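Local coordinates for DegV family protein (Thermus thermophilus, PDB 2DT8) that binds a fatty acid, here palmitic acid running through its interior, and also carries a zinc ion, as a member of the DegV family, at residues F154-V159 against K185-L190; G172-F177 against G193-A198; V6-S11 against V26-N31; Y37-E42 against L260-A265. All coordinates share one frame; numbering follows the deposited sequence.

Contact 1. Residues F154-V159 against K185-L190; sequences FVRFSV and KPVLTL. With PLM (palmitic acid), chain C.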
loop_
_atom_site.group_PDB
_atom_site.type_symbol
_atom_site.label_atom_id
_atom_site.label_comp_id
_atom_site.label_asym_id
_atom_site.label_seq_id
_atom_site.Cartn_x
_atom_site.Cartn_y
_atom_site.Cartn_z
ATOM N N PHE A 154 -9.669 -6.908 0.679
ATOM C CA PHE A 154 -9.576 -7.024 2.116
ATOM C C PHE A 154 -8.291 -6.422 2.644
ATOM O O PHE A 154 -7.256 -6.515 1.999
ATOM C CB PHE A 154 -9.595 -8.509 2.486
ATOM C CG PHE A 154 -9.480 -8.771 3.950
ATOM C CD1 PHE A 154 -10.609 -8.737 4.753
ATOM C CD2 PHE A 154 -8.240 -9.038 4.532
ATOM C CE1 PHE A 154 -10.515 -8.971 6.125
ATOM C CE2 PHE A 154 -8.141 -9.269 5.902
ATOM C CZ PHE A 154 -9.277 -9.236 6.693
ATOM N N VAL A 155 -8.382 -5.789 3.808
ATOM C CA VAL A 155 -7.200 -5.268 4.474
ATOM C C VAL A 155 -7.413 -5.104 5.970
ATOM O O VAL A 155 -8.442 -4.601 6.421
ATOM C CB VAL A 155 -6.690 -3.910 3.878
ATOM C CG1 VAL A 155 -7.813 -2.879 3.814
ATOM C CG2 VAL A 155 -5.523 -3.381 4.736
ATOM N N ARG A 156 -6.443 -5.593 6.738
ATOM C CA ARG A 156 -6.442 -5.437 8.182
ATOM C C ARG A 156 -5.002 -5.231 8.600
ATOM O O ARG A 156 -4.092 -5.847 8.047
ATOM C CB ARG A 156 -6.966 -6.685 8.902
ATOM C CG ARG A 156 -8.471 -6.867 8.866
ATOM C CD ARG A 156 -9.203 -5.759 9.610
ATOM N NE ARG A 156 -10.645 -6.020 9.682
ATOM C CZ ARG A 156 -11.494 -5.846 8.674
ATOM N NH1 ARG A 156 -11.067 -5.406 7.498
ATOM N NH2 ARG A 156 -12.788 -6.113 8.836
ATOM N N PHE A 157 -4.793 -4.353 9.567
ATOM C CA PHE A 157 -3.450 -4.155 10.091
ATOM C C PHE A 157 -3.513 -3.640 11.513
ATOM O O PHE A 157 -4.549 -3.157 11.975
ATOM C CB PHE A 157 -2.608 -3.201 9.214
ATOM C CG PHE A 157 -3.071 -1.764 9.211
ATOM C CD1 PHE A 157 -4.153 -1.356 8.424
ATOM C CD2 PHE A 157 -2.385 -0.800 9.948
ATOM C CE1 PHE A 157 -4.530 -0.005 8.368
ATOM C CE2 PHE A 157 -2.755 0.551 9.901
ATOM C CZ PHE A 157 -3.835 0.950 9.106
ATOM N N SER A 158 -2.404 -3.803 12.227
ATOM C CA SER A 158 -2.286 -3.300 13.589
ATOM C C SER A 158 -0.999 -2.481 13.638
ATOM O O SER A 158 -0.150 -2.581 12.741
ATOM C CB SER A 158 -2.230 -4.457 14.586
ATOM O OG SER A 158 -2.310 -3.985 15.924
ATOM N N VAL A 159 -0.870 -1.658 14.678
ATOM C CA VAL A 159 0.287 -0.786 14.871
ATOM C C VAL A 159 0.636 -0.751 16.354
ATOM O O VAL A 159 -0.223 -1.001 17.199
ATOM C CB VAL A 159 -0.015 0.663 14.406
ATOM C CG1 VAL A 159 -0.218 0.700 12.901
ATOM C CG2 VAL A 159 -1.272 1.191 15.098
ATOM N N LYS A 185 -4.749 -3.598 21.768
ATOM C CA LYS A 185 -4.098 -3.558 20.455
ATOM C C LYS A 185 -5.159 -3.177 19.440
ATOM O O LYS A 185 -6.219 -3.791 19.395
ATOM C CB LYS A 185 -3.505 -4.918 20.076
ATOM C CG LYS A 185 -2.565 -5.502 21.119
ATOM C CD LYS A 185 -1.458 -4.535 21.527
ATOM C CE LYS A 185 -0.593 -5.168 22.613
ATOM N NZ LYS A 185 0.487 -4.256 23.072
ATOM N N PRO A 186 -4.893 -2.160 18.610
ATOM C CA PRO A 186 -5.863 -1.722 17.606
ATOM C C PRO A 186 -5.824 -2.532 16.322
ATOM O O PRO A 186 -4.758 -2.959 15.882
ATOM C CB PRO A 186 -5.460 -0.275 17.358
ATOM C CG PRO A 186 -3.951 -0.361 17.419
ATOM C CD PRO A 186 -3.710 -1.276 18.626
ATOM N N VAL A 187 -6.997 -2.766 15.745
ATOM C CA VAL A 187 -7.084 -3.465 14.472
ATOM C C VAL A 187 -7.722 -2.442 13.548
ATOM O O VAL A 187 -8.806 -1.915 13.826
ATOM C CB VAL A 187 -7.933 -4.739 14.572
ATOM C CG1 VAL A 187 -8.036 -5.399 13.202
ATOM C CG2 VAL A 187 -7.281 -5.703 15.568
ATOM N N LEU A 188 -7.029 -2.148 12.460
ATOM C CA LEU A 188 -7.473 -1.123 11.524
ATOM C C LEU A 188 -7.695 -1.638 10.109
ATOM O O LEU A 188 -7.249 -2.724 9.750
ATOM C CB LEU A 188 -6.424 -0.007 11.483
ATOM C CG LEU A 188 -6.032 0.589 12.842
ATOM C CD1 LEU A 188 -5.021 1.707 12.636
ATOM C CD2 LEU A 188 -7.264 1.115 13.554
ATOM N N THR A 189 -8.378 -0.831 9.304
ATOM C CA THR A 189 -8.643 -1.179 7.909
ATOM C C THR A 189 -8.719 0.131 7.127
ATOM O O THR A 189 -8.352 1.194 7.641
ATOM C CB THR A 189 -9.984 -1.984 7.781
ATOM O OG1 THR A 189 -10.158 -2.440 6.429
ATOM C CG2 THR A 189 -11.180 -1.124 8.174
ATOM N N LEU A 190 -9.125 0.043 5.867
ATOM C CA LEU A 190 -9.332 1.229 5.047
ATOM C C LEU A 190 -10.676 1.053 4.357
ATOM O O LEU A 190 -11.027 -0.052 3.949
ATOM C CB LEU A 190 -8.247 1.394 3.974
ATOM C CG LEU A 190 -6.902 1.979 4.420
ATOM C CD1 LEU A 190 -6.000 0.869 4.905
ATOM C CD2 LEU A 190 -6.248 2.715 3.255
HETATM C C1 PLM C . 2.751 11.802 1.017
HETATM O O1 PLM C . 1.906 12.263 0.092
HETATM O O2 PLM C . 3.491 12.573 1.590
HETATM C C2 PLM C . 2.775 10.323 1.345
HETATM C C3 PLM C . 1.675 10.022 2.369
HETATM C C4 PLM C . 1.706 8.542 2.759
HETATM C C5 PLM C . 0.574 8.264 3.746
HETATM C C6 PLM C . 0.518 6.775 4.082
HETATM C C7 PLM C . -0.587 6.543 5.093
HETATM C C8 PLM C . -0.803 5.061 5.290
HETATM C C9 PLM C . -2.120 4.870 6.038
HETATM C CA PLM C . -2.105 3.544 6.773
HETATM C CB PLM C . -2.551 2.466 5.803
HETATM C CC PLM C . -1.363 1.583 5.467
HETATM C CD PLM C . -1.715 0.143 5.790
HETATM C CE PLM C . -0.466 -0.720 5.627
HETATM C CF PLM C . -0.772 -2.162 6.056
HETATM C CG PLM C . -1.525 -2.883 4.937
#
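Phe-157 and Leu-188 carry both the backbone pairing and the main apolar overlap of this contact. In the backbone they form an antiparallel hydrogen-bonded pair: Leu-188 N gives to Phe-157 O at 2.7 Å with an N-H...O angle of 168°, and Phe-157 N returns to Leu-188 O at 3.0 Å. This is a single bridge, and hydroxyls take over beyond it. On one flank Thr-189 OG1 donates to Val-155 O at 2.8 Å; on the other, Ser-158 OG donates to Pro-186 O at 2.7 Å, lying in the plane of that carbonyl. Val-155 O has a second donor, Arg-156 NH1 at 2.9 Å, which reaches it from the opposite face of its plane to Thr-189 OG1.

The two short strand segments run at 148°. Strand 154-158 is an outermost strand of a four-stranded mixed sheet and bonds to strand 273-279, whereas strand 185-191 forms a hairpin with strand 194-201. The contact therefore lays the hairpin against the sheet edge, beside the fatty acid.

The apolar part centres on the Phe-157 ring, held between protein and lipid. With chi1 at 68°, Phe-157 CG stands between the backbone N and the carbonyl carbon, where it lies close to CF of the lipid. Leu-188 CB makes a CH-pi contact over one face, 3.6 Å from Phe-157 CZ; over the centre of the opposite face sits palmitic acid CD, 3.8 Å above the plane. Leu-190 CD1 is 3.9 Å from Phe-157 CE1 and also touches the lipid chain. Farther along, Val-159 CG2 meets Pro-186 CG, the side chains crossing at about a right angle.

Contact 2. Residues G172-F177 against G193-A198; sequences GGAQAF and GRVEAA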
loop_
_atom_site.group_PDB
_atom_site.type_symbol
_atom_site.label_atom_id
_atom_site.label_comp_id
_atom_site.label_asym_id
_atom_site.label_seq_id
_atom_site.Cartn_x
_atom_site.Cartn_y
_atom_site.Cartn_z
ATOM N N GLY A 172 -7.436 9.108 10.212
ATOM C CA GLY A 172 -8.817 8.886 9.817
ATOM C C GLY A 172 -9.714 8.417 10.952
ATOM O O GLY A 172 -9.707 8.997 12.036
ATOM N N GLY A 173 -10.503 7.375 10.694
ATOM C CA GLY A 173 -11.417 6.847 11.695
ATOM C C GLY A 173 -10.763 6.202 12.902
ATOM O O GLY A 173 -11.430 5.908 13.895
ATOM N N ALA A 174 -9.461 5.946 12.829
ATOM C CA ALA A 174 -8.769 5.336 13.959
ATOM C C ALA A 174 -8.686 6.330 15.110
ATOM O O ALA A 174 -8.260 5.995 16.210
ATOM C CB ALA A 174 -7.367 4.884 13.548
ATOM N N GLN A 175 -9.093 7.565 14.847
ATOM C CA GLN A 175 -9.067 8.578 15.889
ATOM C C GLN A 175 -10.007 8.181 17.022
ATOM O O GLN A 175 -9.823 8.600 18.162
ATOM C CB GLN A 175 -9.505 9.918 15.329
ATOM C CG GLN A 175 -9.414 11.045 16.325
ATOM C CD GLN A 175 -8.390 12.057 15.898
ATOM O OE1 GLN A 175 -7.236 12.018 16.323
ATOM N NE2 GLN A 175 -8.797 12.956 15.012
ATOM N N ALA A 176 -11.012 7.371 16.700
ATOM C CA ALA A 176 -11.979 6.924 17.699
ATOM C C ALA A 176 -11.295 6.091 18.780
ATOM O O ALA A 176 -11.820 5.941 19.881
ATOM C CB ALA A 176 -13.087 6.106 17.031
ATOM N N PHE A 177 -10.120 5.548 18.470
ATOM C CA PHE A 177 -9.401 4.737 19.446
ATOM C C PHE A 177 -8.468 5.554 20.326
ATOM O O PHE A 177 -8.005 5.065 21.350
ATOM C CB PHE A 177 -8.578 3.642 18.754
ATOM C CG PHE A 177 -9.401 2.539 18.145
ATOM C CD1 PHE A 177 -10.709 2.302 18.566
ATOM C CD2 PHE A 177 -8.855 1.712 17.168
ATOM C CE1 PHE A 177 -11.460 1.258 18.022
ATOM C CE2 PHE A 177 -9.595 0.664 16.618
ATOM C CZ PHE A 177 -10.902 0.438 17.047
ATOM N N GLY A 193 -10.660 4.365 0.821
ATOM C CA GLY A 193 -9.358 4.998 0.755
ATOM C C GLY A 193 -8.878 5.774 1.994
ATOM O O GLY A 193 -7.855 6.463 1.977
ATOM N N ARG A 194 -9.661 5.637 3.060
ATOM C CA ARG A 194 -9.408 6.307 4.331
ATOM C C ARG A 194 -9.282 5.271 5.449
ATOM O O ARG A 194 -10.024 4.293 5.483
ATOM C CB ARG A 194 -10.575 7.265 4.621
ATOM C CG ARG A 194 -10.671 7.829 6.035
ATOM C CD ARG A 194 -11.982 8.621 6.174
ATOM N NE ARG A 194 -12.381 8.880 7.559
ATOM C CZ ARG A 194 -12.001 9.932 8.277
ATOM N NH1 ARG A 194 -11.201 10.849 7.752
ATOM N NH2 ARG A 194 -12.425 10.067 9.529
ATOM N N VAL A 195 -8.348 5.492 6.369
ATOM C CA VAL A 195 -8.163 4.566 7.480
ATOM C C VAL A 195 -9.407 4.585 8.369
ATOM O O VAL A 195 -9.981 5.645 8.630
ATOM C CB VAL A 195 -6.920 4.951 8.314
ATOM C CG1 VAL A 195 -6.845 4.096 9.581
ATOM C CG2 VAL A 195 -5.659 4.754 7.465
ATOM N N GLU A 196 -9.822 3.408 8.819
ATOM C CA GLU A 196 -10.983 3.285 9.689
ATOM C C GLU A 196 -10.702 2.252 10.761
ATOM O O GLU A 196 -9.829 1.396 10.602
ATOM C CB GLU A 196 -12.224 2.863 8.894
ATOM C CG GLU A 196 -12.680 3.843 7.805
ATOM C CD GLU A 196 -13.161 5.189 8.344
ATOM O OE1 GLU A 196 -13.372 5.319 9.567
ATOM O OE2 GLU A 196 -13.340 6.120 7.523
ATOM N N ALA A 197 -11.445 2.328 11.854
ATOM C CA ALA A 197 -11.273 1.393 12.956
ATOM C C ALA A 197 -11.942 0.067 12.616
ATOM O O ALA A 197 -12.986 0.038 11.955
ATOM C CB ALA A 197 -11.879 1.978 14.228
ATOM N N ALA A 198 -11.336 -1.028 13.074
ATOM C CA ALA A 198 -11.861 -2.361 12.830
ATOM C C ALA A 198 -11.671 -3.285 14.029
ATOM O O ALA A 198 -11.331 -4.460 13.865
ATOM C CB ALA A 198 -11.198 -2.970 11.602
#
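Gly-173 and Val-195 join the loop between helix 163-168 and strand 185-191 to the second strand of the beta-hairpin 185-191/194-201. The loop here turns through a short 3-10 segment, with Gln-175 N bonded to Gly-172 O at 3.2 Å.

One backbone hydrogen bond crosses the contact: Gly-173 N to Val-195 O, 2.7 Å long with an N-H...O angle of 154°. The approach depends on small residues. A CB on Gly-172 would collide with Val-195 O, and one on Gly-173 would collide with Glu-196 OE1, which already lies 3.3 Å from Gly-173 CA.

Charged groups lie against the same two glycines. The Arg-194 chain, extended from CG to NE, lays one face of its guanidinium over them, with NH2 3.5 Å from Gly-173 N. At the edge of that group, in its plane, Glu-196 OE2 accepts a weak bond from Arg-194 NE within a salt bridge of 2.9 Å.

The apolar contacts are Ala-174 CB with CG1 of Val-195, a residue that also touches the palmitic acid, and Phe-177 with Ala-197. The Phe-177 ring also packs on Pro-186 and Leu-188 of the hairpin's first strand. An alanine at Phe-177 would remove the ring and would probably open a gap against Ala-197 and those two residues. Over one face of that ring sits Ala-197 CB, 3.4 Å from Phe-177 CZ.

Contact 3. Residues V6-S11 against V26-N31; sequences VTDSTS and VPLYVN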
loop_
_atom_site.group_PDB
_atom_site.type_symbol
_atom_site.label_atom_id
_atom_site.label_comp_id
_atom_site.label_asym_id
_atom_site.label_seq_id
_atom_site.Cartn_x
_atom_site.Cartn_y
_atom_site.Cartn_z
ATOM N N VAL A 6 2.882 2.410 -14.622
ATOM C CA VAL A 6 3.634 3.319 -13.772
ATOM C C VAL A 6 2.942 3.331 -12.410
ATOM O O VAL A 6 1.717 3.252 -12.320
ATOM C CB VAL A 6 3.627 4.772 -14.321
ATOM C CG1 VAL A 6 4.246 5.735 -13.288
ATOM C CG2 VAL A 6 4.393 4.836 -15.633
ATOM N N THR A 7 3.732 3.357 -11.348
ATOM C CA THR A 7 3.171 3.455 -10.014
ATOM C C THR A 7 4.121 4.324 -9.192
ATOM O O THR A 7 5.075 4.881 -9.745
ATOM C CB THR A 7 2.970 2.046 -9.364
ATOM O OG1 THR A 7 2.244 2.186 -8.134
ATOM C CG2 THR A 7 4.311 1.362 -9.094
ATOM N N ASP A 8 3.847 4.484 -7.904
ATOM C CA ASP A 8 4.734 5.269 -7.047
ATOM C C ASP A 8 5.405 4.320 -6.057
ATOM O O ASP A 8 4.994 3.160 -5.920
ATOM C CB ASP A 8 3.957 6.387 -6.344
ATOM C CG ASP A 8 2.876 5.861 -5.443
ATOM O OD1 ASP A 8 3.222 5.349 -4.362
ATOM O OD2 ASP A 8 1.679 5.946 -5.808
ATOM N N SER A 9 6.435 4.801 -5.365
ATOM C CA SER A 9 7.180 3.950 -4.447
ATOM C C SER A 9 6.382 3.375 -3.286
ATOM O O SER A 9 6.783 2.358 -2.713
ATOM C CB SER A 9 8.410 4.698 -3.917
ATOM O OG SER A 9 8.046 5.781 -3.096
ATOM N N THR A 10 5.261 3.998 -2.931
ATOM C CA THR A 10 4.481 3.472 -1.820
ATOM C C THR A 10 3.746 2.179 -2.159
ATOM O O THR A 10 3.082 1.610 -1.301
ATOM C CB THR A 10 3.470 4.509 -1.226
ATOM O OG1 THR A 10 2.387 4.729 -2.138
ATOM C CG2 THR A 10 4.172 5.823 -0.923
ATOM N N SER A 11 3.847 1.712 -3.403
ATOM C CA SER A 11 3.210 0.443 -3.760
ATOM C C SER A 11 4.018 -0.701 -3.122
ATOM O O SER A 11 3.581 -1.846 -3.096
ATOM C CB SER A 11 3.134 0.278 -5.281
ATOM O OG SER A 11 4.390 0.460 -5.905
ATOM N N VAL A 26 7.796 5.955 -9.583
ATOM C CA VAL A 26 8.070 7.356 -9.284
ATOM C C VAL A 26 8.221 7.397 -7.766
ATOM O O VAL A 26 7.301 7.041 -7.033
ATOM C CB VAL A 26 6.894 8.244 -9.723
ATOM C CG1 VAL A 26 7.170 9.687 -9.348
ATOM C CG2 VAL A 26 6.669 8.101 -11.242
ATOM N N PRO A 27 9.388 7.831 -7.269
ATOM C CA PRO A 27 9.583 7.873 -5.818
ATOM C C PRO A 27 8.928 8.986 -5.027
ATOM O O PRO A 27 8.715 10.085 -5.535
ATOM C CB PRO A 27 11.102 7.940 -5.684
ATOM C CG PRO A 27 11.493 8.768 -6.855
ATOM C CD PRO A 27 10.626 8.195 -7.982
ATOM N N LEU A 28 8.583 8.660 -3.782
ATOM C CA LEU A 28 8.088 9.640 -2.828
ATOM C C LEU A 28 9.293 9.841 -1.900
ATOM O O LEU A 28 10.296 9.103 -1.997
ATOM C CB LEU A 28 6.864 9.147 -2.055
ATOM C CG LEU A 28 5.555 9.544 -2.757
ATOM C CD1 LEU A 28 5.240 8.566 -3.888
ATOM C CD2 LEU A 28 4.410 9.598 -1.755
ATOM N N TYR A 29 9.206 10.820 -1.007
ATOM C CA TYR A 29 10.323 11.154 -0.141
ATOM C C TYR A 29 9.997 11.232 1.325
ATOM O O TYR A 29 8.870 11.523 1.716
ATOM C CB TYR A 29 10.913 12.503 -0.561
ATOM C CG TYR A 29 11.122 12.630 -2.043
ATOM C CD1 TYR A 29 10.068 12.976 -2.890
ATOM C CD2 TYR A 29 12.362 12.358 -2.605
ATOM C CE1 TYR A 29 10.249 13.043 -4.273
ATOM C CE2 TYR A 29 12.554 12.422 -3.987
ATOM C CZ TYR A 29 11.495 12.763 -4.807
ATOM O OH TYR A 29 11.682 12.831 -6.165
ATOM N N VAL A 30 11.026 10.988 2.125
ATOM C CA VAL A 30 10.950 11.063 3.568
ATOM C C VAL A 30 11.818 12.250 3.985
ATOM O O VAL A 30 12.971 12.370 3.560
ATOM C CB VAL A 30 11.504 9.790 4.226
ATOM C CG1 VAL A 30 11.476 9.937 5.732
ATOM C CG2 VAL A 30 10.684 8.586 3.797
ATOM N N ASN A 31 11.244 13.119 4.813
ATOM C CA ASN A 31 11.935 14.297 5.336
ATOM C C ASN A 31 12.298 13.953 6.777
ATOM O O ASN A 31 11.415 13.781 7.625
ATOM C CB ASN A 31 10.998 15.507 5.281
ATOM C CG ASN A 31 10.436 15.727 3.893
ATOM O OD1 ASN A 31 11.186 15.796 2.917
ATOM N ND2 ASN A 31 9.114 15.837 3.794
#
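Ser-9 and Asp-8 meet Leu-28 through side chains whose first torsions are alike: chi1 of 67° puts Ser-9 OG, and chi1 of 62° puts Asp-8 CG, between the residue's own backbone N and carbonyl carbon. Leu-28 has an unusual chi1 of -92°, away from the staggered positions, which leaves its CG beside the backbone N.

Placed by its chi1, Ser-9 OG accepts a hydrogen bond from Leu-28 N at 3.0 Å. The same oxygen is also hydrogen-bonded to Asp-39 OD2, so it links the Leu-28 backbone, where strand 24-32 is interrupted, to a carboxylate. Leu-28 CD1 comes to 3.5 Å from Asp-8 CB, the two side chains crossing obliquely, while Leu-28 CD2 lies 3.9 Å from Thr-10 CG2. One leucine thus covers both the last residue of strand 3-8 and the turn that follows it.

Within that turn Asp-8 OD1 accepts from Thr-10 N at 2.8 Å through its anti lone pair, an Asx turn. The other carboxylate oxygen, OD2, is bonded to His-87 ND1 and Ile-88 N. With both oxygens engaged, the Asp-8 carboxylate is fixed in rotation.

The backbones pair as parallel strands, Asp-8 bridging with Val-26. Val-26 N gives to Thr-7 O at 2.9 Å, and Ser-9 N gives to Val-26 O at 2.9 Å. Val-6 CG1 and Val-26 CG2 touch at 4.0 Å, against helix 66-76. The arrangement is that of a beta-alpha-beta unit, strand 3-8, helix 15-18 and strand 24-32, where the end of strand 3-8 meets the break in strand 24-32, beside the fatty acid, which Leu-28 touches.

Contact 4. Residues Y37-E42 against L260-A265; sequences YRDWEE and LGAVIA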
loop_
_atom_site.group_PDB
_atom_site.type_symbol
_atom_site.label_atom_id
_atom_site.label_comp_id
_atom_site.label_asym_id
_atom_site.label_seq_id
_atom_site.Cartn_x
_atom_site.Cartn_y
_atom_site.Cartn_z
ATOM N N TYR A 37 15.107 12.106 1.719
ATOM C CA TYR A 37 15.555 10.808 1.237
ATOM C C TYR A 37 14.480 10.114 0.397
ATOM O O TYR A 37 13.291 10.191 0.677
ATOM C CB TYR A 37 15.859 9.891 2.428
ATOM C CG TYR A 37 16.885 10.431 3.392
ATOM C CD1 TYR A 37 18.248 10.294 3.132
ATOM C CD2 TYR A 37 16.498 11.081 4.564
ATOM C CE1 TYR A 37 19.200 10.786 4.015
ATOM C CE2 TYR A 37 17.446 11.585 5.456
ATOM C CZ TYR A 37 18.793 11.428 5.169
ATOM O OH TYR A 37 19.744 11.907 6.040
ATOM N N ARG A 38 14.982 9.469 -0.671
ATOM C CA ARG A 38 14.055 8.736 -1.510
ATOM C C ARG A 38 13.600 7.408 -0.901
ATOM O O ARG A 38 14.396 6.597 -0.446
ATOM C CB ARG A 38 14.768 8.341 -2.800
ATOM C CG ARG A 38 14.920 9.465 -3.802
ATOM C CD ARG A 38 15.498 8.989 -5.116
ATOM N NE ARG A 38 16.956 8.894 -5.130
ATOM C CZ ARG A 38 17.628 7.752 -5.258
ATOM N NH1 ARG A 38 17.035 6.686 -5.768
ATOM N NH2 ARG A 38 18.891 7.670 -4.869
ATOM N N ASP A 39 12.269 7.229 -0.967
ATOM C CA ASP A 39 11.723 6.022 -0.377
ATOM C C ASP A 39 12.465 4.789 -0.924
ATOM O O ASP A 39 12.874 4.794 -2.087
ATOM C CB ASP A 39 10.241 5.992 -0.852
ATOM C CG ASP A 39 9.331 5.064 -0.065
ATOM O OD1 ASP A 39 9.686 4.655 1.065
ATOM O OD2 ASP A 39 8.227 4.772 -0.595
ATOM N N TRP A 40 12.654 3.778 -0.076
ATOM C CA TRP A 40 13.323 2.515 -0.422
ATOM C C TRP A 40 14.811 2.554 -0.773
ATOM O O TRP A 40 15.582 1.718 -0.297
ATOM C CB TRP A 40 12.572 1.795 -1.560
ATOM C CG TRP A 40 11.284 1.134 -1.097
ATOM C CD1 TRP A 40 10.018 1.629 -1.206
ATOM C CD2 TRP A 40 11.166 -0.121 -0.416
ATOM N NE1 TRP A 40 9.116 0.760 -0.633
ATOM C CE2 TRP A 40 9.796 -0.318 -0.128
ATOM C CE3 TRP A 40 12.090 -1.090 0.002
ATOM C CZ2 TRP A 40 9.320 -1.458 0.536
ATOM C CZ3 TRP A 40 11.616 -2.223 0.664
ATOM C CH2 TRP A 40 10.248 -2.391 0.932
ATOM N N GLU A 41 15.282 3.531 -1.516
ATOM C CA GLU A 41 16.650 3.642 -2.014
ATOM C C GLU A 41 17.654 4.278 -1.079
ATOM O O GLU A 41 18.824 3.889 -1.057
ATOM C CB GLU A 41 16.671 4.458 -3.308
ATOM C CG GLU A 41 15.786 3.964 -4.422
ATOM C CD GLU A 41 16.296 2.650 -4.957
ATOM O OE1 GLU A 41 17.358 2.658 -5.614
ATOM O OE2 GLU A 41 15.642 1.611 -4.725
ATOM N N GLU A 42 17.179 5.093 -0.187
ATOM C CA GLU A 42 18.023 5.863 0.701
ATOM C C GLU A 42 17.693 5.895 2.174
ATOM O O GLU A 42 18.430 6.505 2.946
ATOM C CB GLU A 42 18.080 7.303 0.211
ATOM C CG GLU A 42 18.553 7.483 -1.206
ATOM C CD GLU A 42 18.723 8.945 -1.531
ATOM O OE1 GLU A 42 17.715 9.682 -1.522
ATOM O OE2 GLU A 42 19.870 9.369 -1.778
ATOM N N LEU A 260 7.258 -2.764 4.791
ATOM C CA LEU A 260 6.626 -1.520 4.383
ATOM C C LEU A 260 7.736 -0.575 3.947
ATOM O O LEU A 260 8.874 -0.663 4.441
ATOM C CB LEU A 260 5.938 -0.866 5.579
ATOM C CG LEU A 260 4.662 -1.487 6.128
ATOM C CD1 LEU A 260 4.297 -0.807 7.437
ATOM C CD2 LEU A 260 3.550 -1.313 5.104
ATOM N N GLY A 261 7.421 0.326 3.031
ATOM C CA GLY A 261 8.407 1.309 2.632
ATOM C C GLY A 261 8.537 2.366 3.723
ATOM O O GLY A 261 7.672 2.500 4.599
ATOM N N ALA A 262 9.623 3.131 3.666
ATOM C CA ALA A 262 9.866 4.180 4.644
ATOM C C ALA A 262 8.761 5.232 4.620
ATOM O O ALA A 262 8.392 5.777 5.664
ATOM C CB ALA A 262 11.208 4.827 4.374
ATOM N N VAL A 263 8.218 5.528 3.439
ATOM C CA VAL A 263 7.158 6.531 3.373
ATOM C C VAL A 263 5.896 6.046 4.089
ATOM O O VAL A 263 5.323 6.778 4.899
ATOM C CB VAL A 263 6.857 6.943 1.912
ATOM C CG1 VAL A 263 5.561 7.753 1.841
ATOM C CG2 VAL A 263 8.011 7.800 1.383
ATOM N N ILE A 264 5.468 4.813 3.831
ATOM C CA ILE A 264 4.290 4.315 4.526
ATOM C C ILE A 264 4.566 4.170 6.029
ATOM O O ILE A 264 3.742 4.547 6.860
ATOM C CB ILE A 264 3.836 2.941 3.966
ATOM C CG1 ILE A 264 3.413 3.086 2.504
ATOM C CG2 ILE A 264 2.682 2.387 4.813
ATOM C CD1 ILE A 264 2.164 3.930 2.296
ATOM N N ALA A 265 5.736 3.638 6.378
ATOM C CA ALA A 265 6.090 3.434 7.780
ATOM C C ALA A 265 6.165 4.738 8.574
ATOM O O ALA A 265 5.966 4.733 9.793
ATOM C CB ALA A 265 7.416 2.692 7.882
HETATM O O HOH W 1 6.468 3.406 1.064
HETATM O O HOH W 2 12.229 2.331 2.516
#
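Asp-39 meets Val-263 in a buried polar contact between the loop that follows strand 35-38 and the first turn of helix 262-268. The evidence is a hydrogen bond from Val-263 N to Asp-39 OD1, 2.9 Å long with an N-H...O angle of 159°. The donor stands 52° out of the carboxylate plane. Asp-39 CG is anti to its own backbone N (chi1 -163°), and the side chain crosses that of Val-263 at about a right angle, with Asp-39 CG 3.4 Å from Val-263 CG2. Amides at a helix start would probably stabilise the negative carboxylate.

Two waters extend the contact. Water 1 donates to Asp-39 OD2 at 2.8 Å and accepts from Ile-264 N at 3.3 Å. Water 2 accepts from Ala-262 N at 3.0 Å and, weakly, from Trp-40 N. An alanine in place of Asp-39 would remove the carboxylate and would probably leave Val-263 N without its acceptor, cost Ser-9 OG one of its two partners, and leave water 1 without the acceptor at Asp-39 OD2.

Trp-40 lies beside Gly-261, the N-cap residue of the helix, with Trp-40 NE1 3.4 Å from Gly-261 CA. A CB at Gly-261 would collide with Trp-40 NE1. Asp-12 ties the pair together, OD1 bonding Trp-40 NE1 and OD2 bonding Gly-261 N.

The helix start is thus set against strand 24-32, where Ala-262 packs on Val-30 and Val-263 on Leu-28 and Val-30, and against helix 45-53, met by Ala-262 at Ile-48 and by Ala-265 at Phe-49, while Val-263 and Ile-264 touch the palmitic acid.

In the fold
The four contacts form two clusters around the palmitic acid. Contacts 1 and 2, with centres 9 Å apart, share the hairpin 185-191/194-201: Val-187 O is 2.8 Å from Ala-198 N, and Leu-188 CD2 packs 3.8 Å from Ala-174 CB. Contacts 3 and 4, centres 8 Å apart, are joined through the neighbouring strands 24-32 (contact 3) and 35-38 (contact 4), with Val-30 N 2.8 Å from Tyr-37 O. The clusters do not touch; their centres lie 21 to 23 Å apart. The lipid spans them, meeting residues of all four contacts, while its carboxyl end is bonded to Ser-93 and Thr-61. Zinc, bound by Glu-67 and Glu-105, is remote: about 14 Å from the Val-26 side chain of contact 3.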